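PDB 3GI7: secreted protein of unknown function DUF1311 from Pseudomonas putida, which is of unknown function but, as a secreted member of the LprI-like family, may act as a lysozyme inhibitor. Local coordinates for residues G50-A53 / G54-S57; A62-V65 / W66-R70; D101-A104 / E105-S109. One frame throughout, in Å; residues are numbered along the deposited sequence. Where two conformers were deposited one is given.

Overall arrangement
The three contacts are local ones on an up-and-down bundle of three long helices that assembles with three other copies of the protein. Contact 1 lies at the surface, its centre about 23 Å from the centre of the chain, where helix 17-49 turns into helix 55-77; a tight turn and a water do most of its work. Contacts 2 and 3 are partly buried, their centres each about 9 Å from it, on helix 55-77 and helix 86-111. These two touch through the salt bridge between Glu-63 and Arg-103 and through Trp-66 packed on Arg-103, joining charge with aromatic packing. All three contacts also reach the second subunit.

Contact 1 (G50-A53 / G54-S57); sequences GDEA and GLMS
Glu-52 and Leu-55 meet around a tight turn, where the backbone N-H of Leu-55 gives an almost straight hydrogen bond (167°) to Glu-52 O at 3.1 Å. The donor stands above the carbonyl plane, 42° out of it. Ala-53 and Gly-54 take the two corner positions with the backbone angles of a type II turn, and the positive phi of Gly-54 suits its place there. The side chain of Glu-52 leans on Leu-55 at its root and at its carboxylate. Its CB lies 3.9 Å from Leu-55 CB and is as close to the CD2 branch. With CG anti to the backbone N (chi1 180°) and the chain extended beyond it, the glutamate crosses the leucine at a slant, and its carboxylate end reaches that methyl: CD is 4.1 Å from Leu-55 CD2. OE1 also lies near the CD2 methyl, and OE2 runs on to hydrogen-bond with ND1 of His-79 of the second subunit, which also packs on Leu-55. On another side of the turn a water is held by three groups, giving its protons to Glu-52 O and Asp-51 OD1 and accepting from Met-56 N at 3.0 Å. Its tie to Asp-51 is less certain, because that side chain has a second conformer. Met-56, present as selenomethionine, bends back from the helix so that its terminal methyl CE comes 3.2 Å from Gly-50 O. That same oxygen accepts a weak bond from Glu-52 N, closing an inverse gamma turn centred on Asp-51. Met-56 also packs on Ile-42 of helix 17-49, and Leu-55 on Met-45 and Phe-49. Gly-50, with positive phi, leaves helix 17-49, and Gly-54 is the N-cap of helix 55-77: the arrangement is the short connection of a helical hairpin.

Contact 2 (A62-V65 / W66-R70); sequences AEKV and WSQLR. With SO4 (sulfate ion), chain E.
Lys-64 O is gripped by two groups of the next helical turn: the hydroxyl of Ser-67 gives it a hydrogen bond from OG at 2.8 Å, and Gln-68 N adds a longer one at 3.3 Å. Both donors come from the same face of the carbonyl plane. Ser-67 OG can double back because it sits between its own N and carbonyl carbon (chi1 75°). Gln-68 lays its chain across the same peptide, CG being 3.5 Å from Lys-64 O, while its amide NE2 crosses the aliphatic part of the lysine 3.9 Å from Lys-64 CG. One turn further, Arg-70 holds a sulfate, probably from the crystallisation liquor, with two hydrogen bonds: NH1 to sulfate O2 at 2.8 Å, and NH2 to sulfate O1, nearly straight at 171°. The sulfur lies in the guanidinium plane, so the anion meets the edge of the group, while Ser-67 CA stands over the centre of one face. Ser-67 CB also touches sulfate O2 at 3.3 Å. Arg-70 CB covers one face of the Trp-66 ring near its rim. Glu-63 runs beside that indole and points the same way, its carboxylate turned only 21° from the ring plane and its OE2 3.8 Å from Trp-66 CE3; OE1 is taken by a salt bridge from Arg-103. Through this pair helix 55-77 packs on both its partners: Glu-63 and Trp-66 touch Leu-34 of helix 17-49, Trp-66 meets Ser-100 of helix 86-111, and Val-65 and Trp-66 lean on Leu-69 of the second subunit.

Contact 3 (D101-A104 / E105-S109); sequences DERA and EYLRS
Arg-103, lying beside Tyr-106, makes the salt bridges of this contact: apart from its bridge to helix 55-77, its NH1 makes a salt bridge with Asp-73 OD2 of the second subunit and a hydrogen bond to an unidentified bound molecule. Tyr-106 OH likewise crosses to the second subunit, bonding to Glu-77 OE2. The two side chains point the same way, with guanidinium and ring planes 37° apart; Tyr-106 CD2 lies over one face of the guanidinium, 3.5 Å from Arg-103 NH1. A bend at chi2 (66°) turns the arginine along the ring. A leucine in place of Arg-103 would probably leave Glu-63 and Asp-73 of the second subunit without their charge mate and take away the guanidinium that lies against Tyr-106 CD2. Beneath lies regular alpha-helix, its i to i+4 bonds running from Leu-107 N to Arg-103 O at 2.9 Å and from Arg-108 N to Ala-104 O at 3.0 Å; this is the third helix of the bundle, and it lays Arg-103 and Leu-107 against both others. Ser-109 OG turns back to Tyr-106 O at 2.7 Å. On another side a water bonded to Asp-101 O at 2.7 Å also accepts from Arg-108 NH1, though Arg-108 has a second conformer and that link is less sure. Farther out, Leu-107 CG sits 3.3 Å from Arg-103 O, and its CD2 branch crosses the arginine 4.0 Å from NE. The leucine then presses on Leu-34 and Leu-41 of helix 17-49, while Tyr-106 packs on Glu-105 of the third subunit.

Contact 1 (G50-A53 / G54-S57)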
loop_
_atom_site.group_PDB
_atom_site.type_symbol
_atom_site.label_atom_id
_atom_site.label_comp_id
_atom_site.label_asym_id
_atom_site.label_seq_id
_atom_site.Cartn_x
_atom_site.Cartn_y
_atom_site.Cartn_z
ATOM N N GLY A 50 -9.259 -24.995 -8.987
ATOM C CA GLY A 50 -8.622 -25.921 -9.951
ATOM C C GLY A 50 -7.807 -25.170 -11.009
ATOM O O GLY A 50 -7.532 -23.973 -10.873
ATOM N N ASP A 51 -7.412 -25.858 -12.066
ATOM C CA ASP A 51 -6.725 -25.233 -13.194
ATOM C C ASP A 51 -7.751 -24.514 -14.114
ATOM O O ASP A 51 -7.901 -24.863 -15.296
ATOM C CB ASP A 51 -5.929 -26.293 -13.961
ATOM C CG ASP A 51 -4.897 -25.688 -14.872
ATOM O OD1 ASP A 51 -4.599 -24.482 -14.698
ATOM O OD2 ASP A 51 -4.386 -26.428 -15.739
ATOM N N GLU A 52 -8.443 -23.506 -13.552
ATOM C CA GLU A 52 -9.610 -22.812 -14.203
ATOM C C GLU A 52 -9.142 -22.231 -15.514
ATOM O O GLU A 52 -8.016 -21.734 -15.570
ATOM C CB GLU A 52 -10.103 -21.678 -13.284
ATOM C CG GLU A 52 -11.301 -20.843 -13.790
ATOM C CD GLU A 52 -11.644 -19.732 -12.823
ATOM O OE1 GLU A 52 -12.049 -20.046 -11.677
ATOM O OE2 GLU A 52 -11.503 -18.537 -13.191
ATOM N N ALA A 53 -9.960 -22.305 -16.567
ATOM C CA ALA A 53 -9.497 -21.912 -17.909
ATOM C C ALA A 53 -9.072 -20.430 -17.852
ATOM O O ALA A 53 -9.817 -19.604 -17.337
ATOM C CB ALA A 53 -10.592 -22.125 -18.992
ATOM N N GLY A 54 -7.826 -20.176 -18.240
ATOM C CA GLY A 54 -7.272 -18.846 -18.363
ATOM C C GLY A 54 -6.712 -18.230 -17.103
ATOM O O GLY A 54 -6.057 -17.194 -17.174
ATOM N N LEU A 55 -6.956 -18.861 -15.955
ATOM C CA LEU A 55 -6.658 -18.241 -14.691
ATOM C C LEU A 55 -5.182 -18.113 -14.474
ATOM O O LEU A 55 -4.703 -17.020 -14.166
ATOM C CB LEU A 55 -7.314 -18.992 -13.539
ATOM C CG LEU A 55 -7.186 -18.369 -12.146
ATOM C CD1 LEU A 55 -7.574 -16.863 -12.129
ATOM C CD2 LEU A 55 -7.995 -19.181 -11.105
HETATM N N MSE A 56 -4.441 -19.212 -14.621
HETATM C CA MSE A 56 -3.011 -19.150 -14.316
HETATM C C MSE A 56 -2.315 -18.270 -15.369
HETATM O O MSE A 56 -1.428 -17.515 -15.011
HETATM C CB MSE A 56 -2.358 -20.538 -14.227
HETATM C CG MSE A 56 -3.099 -21.528 -13.345
HETATM SE SE MSE A 56 -3.367 -20.909 -11.501
HETATM C CE MSE A 56 -5.173 -21.833 -11.318
ATOM N N SER A 57 -2.739 -18.326 -16.634
ATOM C CA SER A 57 -2.138 -17.474 -17.665
ATOM C C SER A 57 -2.379 -15.987 -17.365
ATOM O O SER A 57 -1.503 -15.148 -17.607
ATOM C CB SER A 57 -2.650 -17.828 -19.063
ATOM O OG SER A 57 -2.080 -19.056 -19.493
HETATM O O HOH W 1 -5.510 -21.976 -15.327
#

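Contact 2 (A62-V65 / W66-R70)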
loop_
_atom_site.group_PDB
_atom_site.type_symbol
_atom_site.label_atom_id
_atom_site.label_comp_id
_atom_site.label_asym_id
_atom_site.label_seq_id
_atom_site.Cartn_x
_atom_site.Cartn_y
_atom_site.Cartn_z
ATOM N N ALA A 62 -0.295 -10.733 -15.774
ATOM C CA ALA A 62 -0.318 -9.589 -14.847
ATOM C C ALA A 62 1.043 -9.389 -14.201
ATOM O O ALA A 62 1.548 -8.267 -14.130
ATOM C CB ALA A 62 -1.401 -9.790 -13.766
ATOM N N GLU A 63 1.657 -10.470 -13.745
ATOM C CA GLU A 63 2.937 -10.358 -13.065
ATOM C C GLU A 63 4.034 -9.863 -14.021
ATOM O O GLU A 63 4.892 -9.059 -13.628
ATOM C CB GLU A 63 3.342 -11.681 -12.426
ATOM C CG GLU A 63 4.503 -11.561 -11.467
ATOM C CD GLU A 63 4.175 -10.830 -10.151
ATOM O OE1 GLU A 63 3.008 -10.428 -9.935
ATOM O OE2 GLU A 63 5.126 -10.674 -9.327
ATOM N N LYS A 64 3.956 -10.271 -15.274
ATOM C CA LYS A 64 4.857 -9.758 -16.298
ATOM C C LYS A 64 4.732 -8.255 -16.512
ATOM O O LYS A 64 5.730 -7.542 -16.595
ATOM C CB LYS A 64 4.693 -10.543 -17.600
ATOM C CG LYS A 64 5.650 -10.121 -18.678
ATOM C CD LYS A 64 5.451 -10.923 -19.981
ATOM C CE LYS A 64 6.440 -10.474 -21.069
ATOM N NZ LYS A 64 6.401 -11.378 -22.266
ATOM N N VAL A 65 3.508 -7.764 -16.653
ATOM C CA VAL A 65 3.290 -6.344 -16.796
ATOM C C VAL A 65 3.770 -5.627 -15.508
ATOM O O VAL A 65 4.371 -4.555 -15.578
ATOM C CB VAL A 65 1.820 -5.999 -17.080
ATOM C CG1 VAL A 65 1.672 -4.441 -17.302
ATOM C CG2 VAL A 65 1.301 -6.776 -18.263
ATOM N N TRP A 66 3.512 -6.208 -14.345
ATOM C CA TRP A 66 3.940 -5.615 -13.073
ATOM C C TRP A 66 5.461 -5.374 -13.069
ATOM O O TRP A 66 5.972 -4.330 -12.586
ATOM C CB TRP A 66 3.517 -6.480 -11.851
ATOM C CG TRP A 66 4.170 -5.934 -10.610
ATOM C CD1 TRP A 66 3.711 -4.883 -9.844
ATOM C CD2 TRP A 66 5.425 -6.301 -10.050
ATOM N NE1 TRP A 66 4.587 -4.611 -8.832
ATOM C CE2 TRP A 66 5.658 -5.452 -8.940
ATOM C CE3 TRP A 66 6.381 -7.267 -10.371
ATOM C CZ2 TRP A 66 6.799 -5.563 -8.132
ATOM C CZ3 TRP A 66 7.500 -7.365 -9.564
ATOM C CH2 TRP A 66 7.707 -6.516 -8.476
ATOM N N SER A 67 6.208 -6.343 -13.575
ATOM C CA SER A 67 7.672 -6.214 -13.562
ATOM C C SER A 67 8.095 -5.066 -14.484
ATOM O O SER A 67 9.068 -4.348 -14.186
ATOM C CB SER A 67 8.315 -7.572 -13.886
ATOM O OG SER A 67 8.185 -7.819 -15.259
ATOM N N GLN A 68 7.372 -4.878 -15.601
ATOM C CA GLN A 68 7.626 -3.736 -16.470
ATOM C C GLN A 68 7.310 -2.433 -15.764
ATOM O O GLN A 68 8.064 -1.451 -15.883
ATOM C CB GLN A 68 6.838 -3.843 -17.760
ATOM C CG GLN A 68 7.154 -5.056 -18.619
ATOM C CD GLN A 68 6.079 -5.277 -19.686
ATOM O OE1 GLN A 68 5.410 -4.329 -20.102
ATOM N NE2 GLN A 68 5.881 -6.519 -20.088
ATOM N N LEU A 69 6.182 -2.391 -15.037
ATOM C CA LEU A 69 5.832 -1.190 -14.265
ATOM C C LEU A 69 6.866 -0.864 -13.187
ATOM O O LEU A 69 7.254 0.309 -12.998
ATOM C CB LEU A 69 4.445 -1.322 -13.598
ATOM C CG LEU A 69 4.038 -0.129 -12.743
ATOM C CD1 LEU A 69 3.991 1.186 -13.628
ATOM C CD2 LEU A 69 2.686 -0.342 -12.051
ATOM N N ARG A 70 7.297 -1.894 -12.483
ATOM C CA ARG A 70 8.292 -1.752 -11.422
ATOM C C ARG A 70 9.514 -0.983 -11.960
ATOM O O ARG A 70 9.975 -0.026 -11.364
ATOM C CB ARG A 70 8.699 -3.133 -10.918
ATOM C CG ARG A 70 9.851 -3.177 -9.899
ATOM C CD ARG A 70 10.521 -4.600 -9.943
ATOM N NE ARG A 70 11.150 -4.856 -11.227
ATOM C CZ ARG A 70 11.307 -6.065 -11.770
ATOM N NH1 ARG A 70 10.938 -7.169 -11.126
ATOM N NH2 ARG A 70 11.835 -6.171 -12.958
HETATM S S SO4 E . 11.877 -9.846 -13.601
HETATM O O1 SO4 E . 12.385 -8.701 -14.361
HETATM O O2 SO4 E . 10.762 -9.488 -12.712
HETATM O O3 SO4 E . 11.364 -10.863 -14.523
HETATM O O4 SO4 E . 12.965 -10.341 -12.751
#

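Contact 3 (D101-A104 / E105-S109)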
loop_
_atom_site.group_PDB
_atom_site.type_symbol
_atom_site.label_atom_id
_atom_site.label_comp_id
_atom_site.label_asym_id
_atom_site.label_seq_id
_atom_site.Cartn_x
_atom_site.Cartn_y
_atom_site.Cartn_z
ATOM N N ASP A 101 7.949 -5.827 -2.154
ATOM C CA ASP A 101 7.237 -6.115 -0.892
ATOM C C ASP A 101 5.767 -5.838 -1.049
ATOM O O ASP A 101 4.946 -6.634 -0.566
ATOM C CB ASP A 101 7.757 -5.260 0.272
ATOM C CG ASP A 101 9.153 -5.637 0.725
ATOM O OD1 ASP A 101 9.621 -6.762 0.406
ATOM O OD2 ASP A 101 9.743 -4.772 1.457
ATOM N N GLU A 102 5.432 -4.698 -1.659
ATOM C CA GLU A 102 4.037 -4.337 -1.861
ATOM C C GLU A 102 3.334 -5.344 -2.800
ATOM O O GLU A 102 2.184 -5.692 -2.564
ATOM C CB GLU A 102 3.891 -2.896 -2.361
ATOM C CG GLU A 102 4.384 -1.865 -1.346
ATOM C CD GLU A 102 4.617 -0.508 -1.979
ATOM O OE1 GLU A 102 4.523 -0.412 -3.217
ATOM O OE2 GLU A 102 4.838 0.474 -1.238
ATOM N N ARG A 103 4.021 -5.805 -3.841
ATOM C CA ARG A 103 3.452 -6.798 -4.768
ATOM C C ARG A 103 3.241 -8.119 -4.056
ATOM O O ARG A 103 2.213 -8.789 -4.253
ATOM C CB ARG A 103 4.321 -6.999 -6.018
ATOM C CG ARG A 103 3.638 -7.891 -7.069
ATOM C CD ARG A 103 2.409 -7.248 -7.639
ATOM N NE ARG A 103 1.872 -8.066 -8.711
ATOM C CZ ARG A 103 0.780 -7.724 -9.397
ATOM N NH1 ARG A 103 0.141 -6.592 -9.137
ATOM N NH2 ARG A 103 0.341 -8.539 -10.336
ATOM N N ALA A 104 4.171 -8.494 -3.185
ATOM C CA ALA A 104 4.062 -9.725 -2.457
ATOM C C ALA A 104 2.833 -9.689 -1.559
ATOM O O ALA A 104 2.091 -10.676 -1.470
ATOM C CB ALA A 104 5.337 -10.021 -1.638
ATOM N N GLU A 105 2.624 -8.558 -0.868
ATOM C CA GLU A 105 1.441 -8.404 -0.037
ATOM C C GLU A 105 0.148 -8.526 -0.866
ATOM O O GLU A 105 -0.792 -9.191 -0.472
ATOM C CB GLU A 105 1.440 -7.080 0.700
ATOM C CG GLU A 105 0.243 -6.936 1.576
ATOM C CD GLU A 105 0.148 -5.600 2.286
ATOM O OE1 GLU A 105 1.177 -5.193 2.845
ATOM O OE2 GLU A 105 -0.983 -5.063 2.360
ATOM N N TYR A 106 0.113 -7.875 -2.007
ATOM C CA TYR A 106 -1.035 -7.963 -2.868
ATOM C C TYR A 106 -1.326 -9.415 -3.321
ATOM O O TYR A 106 -2.448 -9.859 -3.311
ATOM C CB TYR A 106 -0.804 -7.072 -4.086
ATOM C CG TYR A 106 -1.891 -7.167 -5.122
ATOM C CD1 TYR A 106 -3.180 -6.746 -4.830
ATOM C CD2 TYR A 106 -1.650 -7.761 -6.361
ATOM C CE1 TYR A 106 -4.197 -6.847 -5.777
ATOM C CE2 TYR A 106 -2.647 -7.852 -7.321
ATOM C CZ TYR A 106 -3.924 -7.417 -7.016
ATOM O OH TYR A 106 -4.945 -7.496 -7.939
ATOM N N LEU A 107 -0.296 -10.151 -3.715
ATOM C CA LEU A 107 -0.480 -11.551 -4.177
ATOM C C LEU A 107 -0.962 -12.450 -3.037
ATOM O O LEU A 107 -1.821 -13.308 -3.219
ATOM C CB LEU A 107 0.838 -12.068 -4.764
ATOM C CG LEU A 107 1.304 -11.373 -6.053
ATOM C CD1 LEU A 107 2.592 -12.094 -6.540
ATOM C CD2 LEU A 107 0.222 -11.310 -7.137
ATOM N N ARG A 108 -0.422 -12.255 -1.842
ATOM C CA ARG A 108 -0.936 -12.947 -0.666
ATOM C C ARG A 108 -2.413 -12.649 -0.446
ATOM O O ARG A 108 -3.187 -13.546 -0.124
ATOM C CB ARG A 108 -0.156 -12.575 0.581
ATOM C CG ARG A 108 1.338 -12.972 0.527
ATOM C CD ARG A 108 2.043 -12.802 1.861
ATOM N NE ARG A 108 3.479 -12.972 1.699
ATOM C CZ ARG A 108 4.336 -11.945 1.631
ATOM N NH1 ARG A 108 3.898 -10.687 1.750
ATOM N NH2 ARG A 108 5.634 -12.164 1.435
ATOM N N SER A 109 -2.801 -11.381 -0.611
ATOM C CA SER A 109 -4.186 -10.972 -0.384
ATOM C C SER A 109 -5.157 -11.585 -1.405
ATOM O O SER A 109 -6.283 -11.863 -1.072
ATOM C CB SER A 109 -4.357 -9.437 -0.425
ATOM O OG SER A 109 -4.474 -9.013 -1.784
HETATM O O HOH W 2 5.472 -8.066 1.718
#